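Local atomic coordinates of peptide chain release factor subunit 1 (Methanosarcina mazei, PDB entry 3IR9), a protein that probably directs the termination of translation at the stop codons UAA, UAG and UGA, this fragment being its C-terminal domain. Residues K46-Y49 with Q53-A56; L24-Q29 with T141-G146; N31-F36 with V65-E70. One frame throughout, in Å; residues are numbered along the deposited sequence.

Contact 1: K46-Y49 with Q53-A56; sequences KVAY and QVRA
Gln-53 reaches back from its helix to the backbone of Ala-48 and Tyr-49, and its side chain lies against them along its whole length. Its CB sits 3.3 Å from Tyr-49 O. CG is anti to the backbone N (chi1 -164°), and the chain runs on extended from there, which carries CD past the methyl of Ala-48, Ala-48 CB to Gln-53 CD 3.8 Å. At the tip OE1 accepts a hydrogen bond from Tyr-49 N, 2.8 Å long and nearly straight at the hydrogen (169°), although the N-H comes from above the carbonyl plane by 38°. The same OE1 lies over one face of the Tyr-49 ring, displaced toward the rim, with the amide plane perpendicular to the ring. The contact lies at the strand-to-helix junction of a beta-alpha-beta crossover, in which strand 47-49 is connected by helix 51-58 to the parallel strand 63-69, with strand 156-160 between the two. Shortened to an alanine, position 53 would lose the amide that packs on the Ala-48 methyl and would probably leave the N-H of Tyr-49 without this acceptor. Beside the amide, Val-54 supplies the apolar part of the contact. Its CG2 rests 3.3 Å from Ala-48 O and 4.0 Å from Ala-48 CB, while the valine side chain also packs on Ile-156 and Ala-158 of the adjoining strand.

Contact 2: L24-Q29 with T141-G146; sequences LELMGQ and TDFDEG
The N-terminal end of helix 144-151 docks on helix 10-41 through its N-cap residue, Phe-143, whose ring meets Leu-26 and Gln-29, three residues apart. The leucine makes the closest approach: CD1 stands 3.6 Å from Phe-143 CE1 and 3.7 Å from Phe-143 CD1, so one methyl meets the CD1-CE1 bond, coming in obliquely. Farther along, the ring touches mainly the backbone of Gln-29, with CZ 3.8 Å from Gln-29 O. The glutamine side chain and the phenylalanine run at about a right angle to each other, the amide plane turned 50° from the ring, and OE1 comes no nearer than 4.1 Å to Phe-143 CE1. Ser-140 N donates a hydrogen bond to that oxygen and ties the chain just ahead of the N-cap to the long helix. Phe-143 has its CG between the backbone N and the carbonyl carbon (chi1 58°), a torsion that folds the ring back over its own helix start: Gly-146 N lies 3.2 Å above one face, toward the rim. Gly-146, lacking a side chain, makes room for this fold. Lys-30 and Val-33 also border the ring. Since no hydrogen bond or charge pair joins the two segments, van der Waals contact holds them; polar ties come from beside it, the Ser-140 amide to Gln-29 and the salt bridge of Glu-145 with Arg-34.

Contact 3: N31-F36 with V65-E70; sequences NAVRDF and VLLLSE
Leu-67 projects from its strand against helix 10-41 and meets Ala-32, Val-33 and Phe-36. The tight part belongs to its CD2 methyl, which presses on the helix backbone, 3.7 Å from Ala-32 O and 3.9 Å from Val-33 CA, and lies 4.3 Å from Ala-32 CB. CG of the leucine is anti to the carbonyl carbon (chi1 -59°), which turns it toward the helix; chi2, at 96°, then sets the two methyls. The other branch is looser: CD1 just reaches Phe-36 CB, 4.3 Å away. On the outer side of the helix, Asn-31 and Arg-34 are exposed, the arginine still paired with Glu-145. Asp-35 is instead fastened to the second subunit, OD2 being hydrogen-bonded to Tyr-4 OH of that chain, and the same tyrosine packs on Ala-32 and Val-65. The helix runs across the strand rather than along it, axes 9.8 Å apart at closest approach, crossing at -118°. Strand 63-69 lies inside the mixed sheet, bonded through Leu-67 to Ala-157 on one side and through Leu-66 and Leu-68 to strand 135-139 on the other; the latter two project onto helix 121-131, leaving the sheet sandwiched between that helix and helix 10-41.

Along the chain, helix 10-41 supplies the first segments of contacts 2 and 3, contact 1 follows, and the partners 65-70 and 141-146 close contacts 3 and 2 in turn. Contacts 2 and 3 are neighbours, centres about 9 Å apart, joined by the salt bridge of Glu-145 with Arg-34. Contact 1 lies about 12 Å from contact 3, centre to centre, touching it where Tyr-49 CD2 meets Phe-36 CZ, and about 20 Å from contact 2, without touch. Contacts 1 and 3 share the mixed sheet. Between 65-70 and 141-146 the chain makes the three-stranded zinc-bearing part, then returns through helix 121-131 and strand 135-139 to the core, where contact 2 sets the start of helix 144-151 on helix 10-41.

Contact 1: K46-Y49 with Q53-A56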
loop_
_atom_site.group_PDB
_atom_site.type_symbol
_atom_site.label_atom_id
_atom_site.label_comp_id
_atom_site.label_asym_id
_atom_site.label_seq_id
_atom_site.Cartn_x
_atom_site.Cartn_y
_atom_site.Cartn_z
ATOM N N LYS A 46 -9.542 -1.031 -34.156
ATOM C CA LYS A 46 -9.891 -2.084 -33.216
ATOM C C LYS A 46 -9.488 -1.693 -31.804
ATOM O O LYS A 46 -9.240 -2.548 -30.957
ATOM C CB LYS A 46 -9.204 -3.390 -33.603
ATOM C CG LYS A 46 -9.751 -4.003 -34.877
ATOM C CD LYS A 46 -9.049 -5.308 -35.225
ATOM C CE LYS A 46 -9.290 -6.394 -34.181
ATOM N NZ LYS A 46 -8.331 -6.342 -33.039
ATOM N N VAL A 47 -9.412 -0.391 -31.561
ATOM C CA VAL A 47 -9.087 0.110 -30.238
ATOM C C VAL A 47 -10.078 1.186 -29.864
ATOM O O VAL A 47 -10.932 1.566 -30.660
ATOM C CB VAL A 47 -7.677 0.713 -30.174
ATOM C CG1 VAL A 47 -6.661 -0.242 -30.785
ATOM C CG2 VAL A 47 -7.645 2.067 -30.871
ATOM N N ALA A 48 -9.953 1.678 -28.642
ATOM C CA ALA A 48 -10.819 2.732 -28.146
ATOM C C ALA A 48 -10.338 3.112 -26.764
ATOM O O ALA A 48 -9.896 2.263 -25.992
ATOM C CB ALA A 48 -12.255 2.269 -28.098
ATOM N N TYR A 49 -10.411 4.396 -26.456
ATOM C CA TYR A 49 -9.913 4.889 -25.184
ATOM C C TYR A 49 -10.719 6.103 -24.735
ATOM O O TYR A 49 -11.400 6.744 -25.539
ATOM C CB TYR A 49 -8.419 5.217 -25.284
ATOM C CG TYR A 49 -8.037 5.952 -26.553
ATOM C CD1 TYR A 49 -8.049 7.339 -26.604
ATOM C CD2 TYR A 49 -7.665 5.255 -27.699
ATOM C CE1 TYR A 49 -7.703 8.016 -27.761
ATOM C CE2 TYR A 49 -7.319 5.923 -28.862
ATOM C CZ TYR A 49 -7.340 7.303 -28.884
ATOM O OH TYR A 49 -6.995 7.978 -30.032
ATOM N N GLN A 53 -15.814 7.153 -25.284
ATOM C CA GLN A 53 -15.604 6.247 -26.417
ATOM C C GLN A 53 -15.625 4.772 -26.020
ATOM O O GLN A 53 -16.185 3.935 -26.724
ATOM C CB GLN A 53 -14.292 6.568 -27.140
ATOM C CG GLN A 53 -14.190 5.953 -28.540
ATOM C CD GLN A 53 -12.763 5.915 -29.059
ATOM O OE1 GLN A 53 -11.812 5.977 -28.283
ATOM N NE2 GLN A 53 -12.609 5.805 -30.372
ATOM N N VAL A 54 -14.998 4.449 -24.897
ATOM C CA VAL A 54 -14.988 3.076 -24.433
ATOM C C VAL A 54 -16.352 2.656 -23.870
ATOM O O VAL A 54 -16.750 1.499 -24.006
ATOM C CB VAL A 54 -13.855 2.839 -23.426
ATOM C CG1 VAL A 54 -14.080 1.546 -22.655
ATOM C CG2 VAL A 54 -12.521 2.808 -24.154
ATOM N N ARG A 55 -17.084 3.596 -23.273
ATOM C CA ARG A 55 -18.401 3.277 -22.710
ATOM C C ARG A 55 -19.356 2.730 -23.763
ATOM O O ARG A 55 -19.990 1.698 -23.554
ATOM C CB ARG A 55 -19.049 4.483 -22.007
ATOM C CG ARG A 55 -20.403 4.142 -21.386
ATOM C CD ARG A 55 -21.020 5.285 -20.590
ATOM N NE ARG A 55 -20.394 5.479 -19.285
ATOM C CZ ARG A 55 -19.528 6.452 -19.013
ATOM N NH1 ARG A 55 -19.008 6.568 -17.800
ATOM N NH2 ARG A 55 -19.182 7.315 -19.957
ATOM N N ALA A 56 -19.443 3.426 -24.894
ATOM C CA ALA A 56 -20.377 3.078 -25.962
ATOM C C ALA A 56 -20.103 1.712 -26.595
ATOM O O ALA A 56 -21.009 1.058 -27.118
ATOM C CB ALA A 56 -20.385 4.169 -27.029
#

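Contact 2: L24-Q29 with T141-G146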
loop_
_atom_site.group_PDB
_atom_site.type_symbol
_atom_site.label_atom_id
_atom_site.label_comp_id
_atom_site.label_asym_id
_atom_site.label_seq_id
_atom_site.Cartn_x
_atom_site.Cartn_y
_atom_site.Cartn_z
ATOM N N LEU A 24 3.870 -11.751 -12.031
ATOM C CA LEU A 24 3.102 -12.271 -13.157
ATOM C C LEU A 24 2.038 -11.255 -13.535
ATOM O O LEU A 24 1.755 -11.053 -14.714
ATOM C CB LEU A 24 2.421 -13.593 -12.805
ATOM C CG LEU A 24 3.120 -14.941 -13.012
ATOM C CD1 LEU A 24 2.112 -16.067 -12.807
ATOM C CD2 LEU A 24 3.761 -15.054 -14.387
ATOM N N GLU A 25 1.445 -10.623 -12.524
ATOM C CA GLU A 25 0.417 -9.618 -12.758
ATOM C C GLU A 25 0.954 -8.550 -13.684
ATOM O O GLU A 25 0.402 -8.315 -14.754
ATOM C CB GLU A 25 -0.030 -8.966 -11.449
ATOM C CG GLU A 25 -0.658 -9.919 -10.463
ATOM C CD GLU A 25 -1.994 -10.430 -10.940
ATOM O OE1 GLU A 25 -2.741 -9.638 -11.553
ATOM O OE2 GLU A 25 -2.298 -11.618 -10.700
ATOM N N LEU A 26 2.038 -7.905 -13.265
ATOM C CA LEU A 26 2.612 -6.805 -14.029
ATOM C C LEU A 26 3.075 -7.242 -15.410
ATOM O O LEU A 26 3.098 -6.438 -16.343
ATOM C CB LEU A 26 3.750 -6.135 -13.259
ATOM C CG LEU A 26 3.315 -5.006 -12.321
ATOM C CD1 LEU A 26 2.937 -3.766 -13.124
ATOM C CD2 LEU A 26 2.165 -5.445 -11.407
HETATM N N MSE A 27 3.442 -8.512 -15.542
HETATM C CA MSE A 27 3.759 -9.052 -16.855
HETATM C C MSE A 27 2.512 -9.018 -17.743
HETATM O O MSE A 27 2.580 -8.633 -18.912
HETATM C CB MSE A 27 4.322 -10.470 -16.747
HETATM C CG MSE A 27 5.745 -10.532 -16.207
HETATM SE SE MSE A 27 6.536 -12.314 -16.367
HETATM C CE MSE A 27 7.985 -12.077 -15.084
ATOM N N GLY A 28 1.369 -9.401 -17.176
ATOM C CA GLY A 28 0.100 -9.336 -17.883
ATOM C C GLY A 28 -0.359 -7.908 -18.133
ATOM O O GLY A 28 -0.879 -7.598 -19.206
ATOM N N GLN A 29 -0.155 -7.032 -17.150
ATOM C CA GLN A 29 -0.525 -5.622 -17.270
ATOM C C GLN A 29 0.301 -4.893 -18.332
ATOM O O GLN A 29 -0.218 -4.040 -19.049
ATOM C CB GLN A 29 -0.384 -4.900 -15.926
ATOM C CG GLN A 29 -1.251 -5.450 -14.802
ATOM C CD GLN A 29 -1.167 -4.598 -13.544
ATOM O OE1 GLN A 29 -0.759 -3.437 -13.598
ATOM N NE2 GLN A 29 -1.552 -5.171 -12.408
ATOM N N THR A 141 -0.215 2.561 -11.888
ATOM C CA THR A 141 0.393 3.771 -12.404
ATOM C C THR A 141 1.888 3.770 -12.120
ATOM O O THR A 141 2.416 4.701 -11.507
ATOM C CB THR A 141 -0.221 4.991 -11.727
ATOM O OG1 THR A 141 0.426 6.180 -12.196
ATOM C CG2 THR A 141 -0.057 4.881 -10.206
ATOM N N ASP A 142 2.574 2.720 -12.556
ATOM C CA ASP A 142 3.999 2.595 -12.271
ATOM C C ASP A 142 4.845 2.609 -13.546
ATOM O O ASP A 142 5.485 3.615 -13.857
ATOM C CB ASP A 142 4.274 1.342 -11.437
ATOM C CG ASP A 142 3.488 1.321 -10.131
ATOM O OD1 ASP A 142 2.800 2.318 -9.822
ATOM O OD2 ASP A 142 3.556 0.304 -9.408
ATOM N N PHE A 143 4.846 1.499 -14.281
ATOM C CA PHE A 143 5.588 1.435 -15.540
ATOM C C PHE A 143 5.035 2.452 -16.531
ATOM O O PHE A 143 3.857 2.800 -16.478
ATOM C CB PHE A 143 5.566 0.023 -16.134
ATOM C CG PHE A 143 4.188 -0.507 -16.401
ATOM C CD1 PHE A 143 3.330 -0.811 -15.356
ATOM C CD2 PHE A 143 3.756 -0.721 -17.699
ATOM C CE1 PHE A 143 2.061 -1.303 -15.600
ATOM C CE2 PHE A 143 2.491 -1.216 -17.950
ATOM C CZ PHE A 143 1.644 -1.507 -16.900
ATOM N N ASP A 144 5.888 2.941 -17.424
ATOM C CA ASP A 144 5.503 4.062 -18.269
ATOM C C ASP A 144 4.181 3.752 -18.952
ATOM O O ASP A 144 3.255 4.557 -18.932
ATOM C CB ASP A 144 6.589 4.377 -19.305
ATOM C CG ASP A 144 6.549 5.825 -19.772
ATOM O OD1 ASP A 144 6.175 6.701 -18.963
ATOM O OD2 ASP A 144 6.897 6.088 -20.944
ATOM N N GLU A 145 4.102 2.567 -19.543
ATOM C CA GLU A 145 2.904 2.128 -20.235
ATOM C C GLU A 145 1.679 2.410 -19.377
ATOM O O GLU A 145 0.749 3.091 -19.806
ATOM C CB GLU A 145 3.003 0.634 -20.551
ATOM C CG GLU A 145 4.275 0.219 -21.301
ATOM C CD GLU A 145 5.525 0.204 -20.425
ATOM O OE1 GLU A 145 6.102 1.280 -20.161
ATOM O OE2 GLU A 145 5.945 -0.894 -20.012
ATOM N N GLY A 146 1.698 1.894 -18.151
ATOM C CA GLY A 146 0.607 2.094 -17.214
ATOM C C GLY A 146 0.477 3.528 -16.746
ATOM O O GLY A 146 -0.547 3.939 -16.185
#

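Contact 3: N31-F36 with V65-E70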
loop_
_atom_site.group_PDB
_atom_site.type_symbol
_atom_site.label_atom_id
_atom_site.label_comp_id
_atom_site.label_asym_id
_atom_site.label_seq_id
_atom_site.Cartn_x
_atom_site.Cartn_y
_atom_site.Cartn_z
ATOM N N ASN A 31 2.144 -6.363 -21.102
ATOM C CA ASN A 31 1.763 -6.918 -22.398
ATOM C C ASN A 31 0.399 -6.438 -22.871
ATOM O O ASN A 31 0.171 -6.285 -24.069
ATOM C CB ASN A 31 1.779 -8.447 -22.360
ATOM C CG ASN A 31 3.174 -9.010 -22.198
ATOM O OD1 ASN A 31 3.355 -10.218 -22.029
ATOM N ND2 ASN A 31 4.172 -8.135 -22.246
ATOM N N ALA A 32 -0.504 -6.197 -21.926
ATOM C CA ALA A 32 -1.852 -5.750 -22.255
ATOM C C ALA A 32 -1.879 -4.308 -22.774
ATOM O O ALA A 32 -2.522 -4.023 -23.788
ATOM C CB ALA A 32 -2.774 -5.913 -21.061
ATOM N N VAL A 33 -1.192 -3.402 -22.079
ATOM C CA VAL A 33 -1.085 -2.029 -22.548
ATOM C C VAL A 33 -0.407 -2.038 -23.911
ATOM O O VAL A 33 -0.843 -1.370 -24.848
ATOM C CB VAL A 33 -0.288 -1.134 -21.571
ATOM C CG1 VAL A 33 -0.274 0.299 -22.074
ATOM C CG2 VAL A 33 -0.881 -1.196 -20.166
ATOM N N ARG A 34 0.658 -2.826 -24.012
ATOM C CA ARG A 34 1.431 -2.939 -25.243
ATOM C C ARG A 34 0.574 -3.470 -26.396
ATOM O O ARG A 34 0.640 -2.960 -27.518
ATOM C CB ARG A 34 2.673 -3.814 -25.004
ATOM C CG ARG A 34 3.671 -3.194 -24.013
ATOM C CD ARG A 34 4.149 -4.180 -22.952
ATOM N NE ARG A 34 5.510 -4.665 -23.163
ATOM C CZ ARG A 34 6.594 -4.084 -22.660
ATOM N NH1 ARG A 34 6.479 -2.982 -21.929
ATOM N NH2 ARG A 34 7.793 -4.598 -22.893
ATOM N N ASP A 35 -0.243 -4.481 -26.113
ATOM C CA ASP A 35 -1.141 -5.035 -27.121
ATOM C C ASP A 35 -2.203 -4.008 -27.541
ATOM O O ASP A 35 -2.642 -3.994 -28.691
ATOM C CB ASP A 35 -1.768 -6.353 -26.636
ATOM C CG ASP A 35 -0.758 -7.508 -26.585
ATOM O OD1 ASP A 35 0.422 -7.304 -26.947
ATOM O OD2 ASP A 35 -1.147 -8.625 -26.180
ATOM N N PHE A 36 -2.596 -3.139 -26.614
ATOM C CA PHE A 36 -3.465 -2.023 -26.957
ATOM C C PHE A 36 -2.750 -1.087 -27.913
ATOM O O PHE A 36 -3.308 -0.665 -28.927
ATOM C CB PHE A 36 -3.875 -1.239 -25.721
ATOM C CG PHE A 36 -4.384 0.141 -26.030
ATOM C CD1 PHE A 36 -5.594 0.318 -26.675
ATOM C CD2 PHE A 36 -3.658 1.257 -25.669
ATOM C CE1 PHE A 36 -6.067 1.583 -26.956
ATOM C CE2 PHE A 36 -4.131 2.524 -25.947
ATOM C CZ PHE A 36 -5.336 2.684 -26.594
ATOM N N VAL A 65 -11.000 -6.654 -24.849
ATOM C CA VAL A 65 -10.170 -6.375 -23.674
ATOM C C VAL A 65 -10.383 -4.950 -23.151
ATOM O O VAL A 65 -10.299 -3.985 -23.911
ATOM C CB VAL A 65 -8.667 -6.542 -23.984
ATOM C CG1 VAL A 65 -7.843 -6.261 -22.742
ATOM C CG2 VAL A 65 -8.371 -7.934 -24.516
ATOM N N LEU A 66 -10.650 -4.824 -21.851
ATOM C CA LEU A 66 -10.873 -3.520 -21.225
ATOM C C LEU A 66 -9.699 -3.098 -20.344
ATOM O O LEU A 66 -9.244 -3.866 -19.500
ATOM C CB LEU A 66 -12.159 -3.543 -20.398
ATOM C CG LEU A 66 -12.491 -2.309 -19.558
ATOM C CD1 LEU A 66 -12.714 -1.068 -20.431
ATOM C CD2 LEU A 66 -13.706 -2.596 -18.683
ATOM N N LEU A 67 -9.216 -1.874 -20.538
ATOM C CA LEU A 67 -8.084 -1.369 -19.761
ATOM C C LEU A 67 -8.446 -0.162 -18.883
ATOM O O LEU A 67 -8.940 0.853 -19.372
ATOM C CB LEU A 67 -6.898 -1.037 -20.676
ATOM C CG LEU A 67 -6.355 -2.199 -21.516
ATOM C CD1 LEU A 67 -6.946 -2.184 -22.918
ATOM C CD2 LEU A 67 -4.840 -2.152 -21.595
ATOM N N LEU A 68 -8.190 -0.293 -17.582
ATOM C CA LEU A 68 -8.479 0.751 -16.598
ATOM C C LEU A 68 -7.231 1.039 -15.748
ATOM O O LEU A 68 -6.583 0.112 -15.264
ATOM C CB LEU A 68 -9.646 0.319 -15.696
ATOM C CG LEU A 68 -10.873 -0.334 -16.354
ATOM C CD1 LEU A 68 -11.917 -0.745 -15.327
ATOM C CD2 LEU A 68 -11.496 0.588 -17.395
ATOM N N SER A 69 -6.882 2.312 -15.575
ATOM C CA SER A 69 -5.728 2.661 -14.744
ATOM C C SER A 69 -6.044 2.442 -13.270
ATOM O O SER A 69 -7.195 2.532 -12.851
ATOM C CB SER A 69 -5.279 4.109 -14.974
ATOM O OG SER A 69 -4.027 4.364 -14.354
ATOM N N GLU A 70 -5.010 2.157 -12.489
ATOM C CA GLU A 70 -5.164 1.947 -11.057
ATOM C C GLU A 70 -5.357 3.300 -10.366
ATOM O O GLU A 70 -5.376 3.387 -9.140
ATOM C CB GLU A 70 -3.926 1.226 -10.514
ATOM C CG GLU A 70 -4.110 0.461 -9.209
ATOM C CD GLU A 70 -2.878 -0.363 -8.850
ATOM O OE1 GLU A 70 -2.529 -1.282 -9.620
ATOM O OE2 GLU A 70 -2.256 -0.091 -7.801
#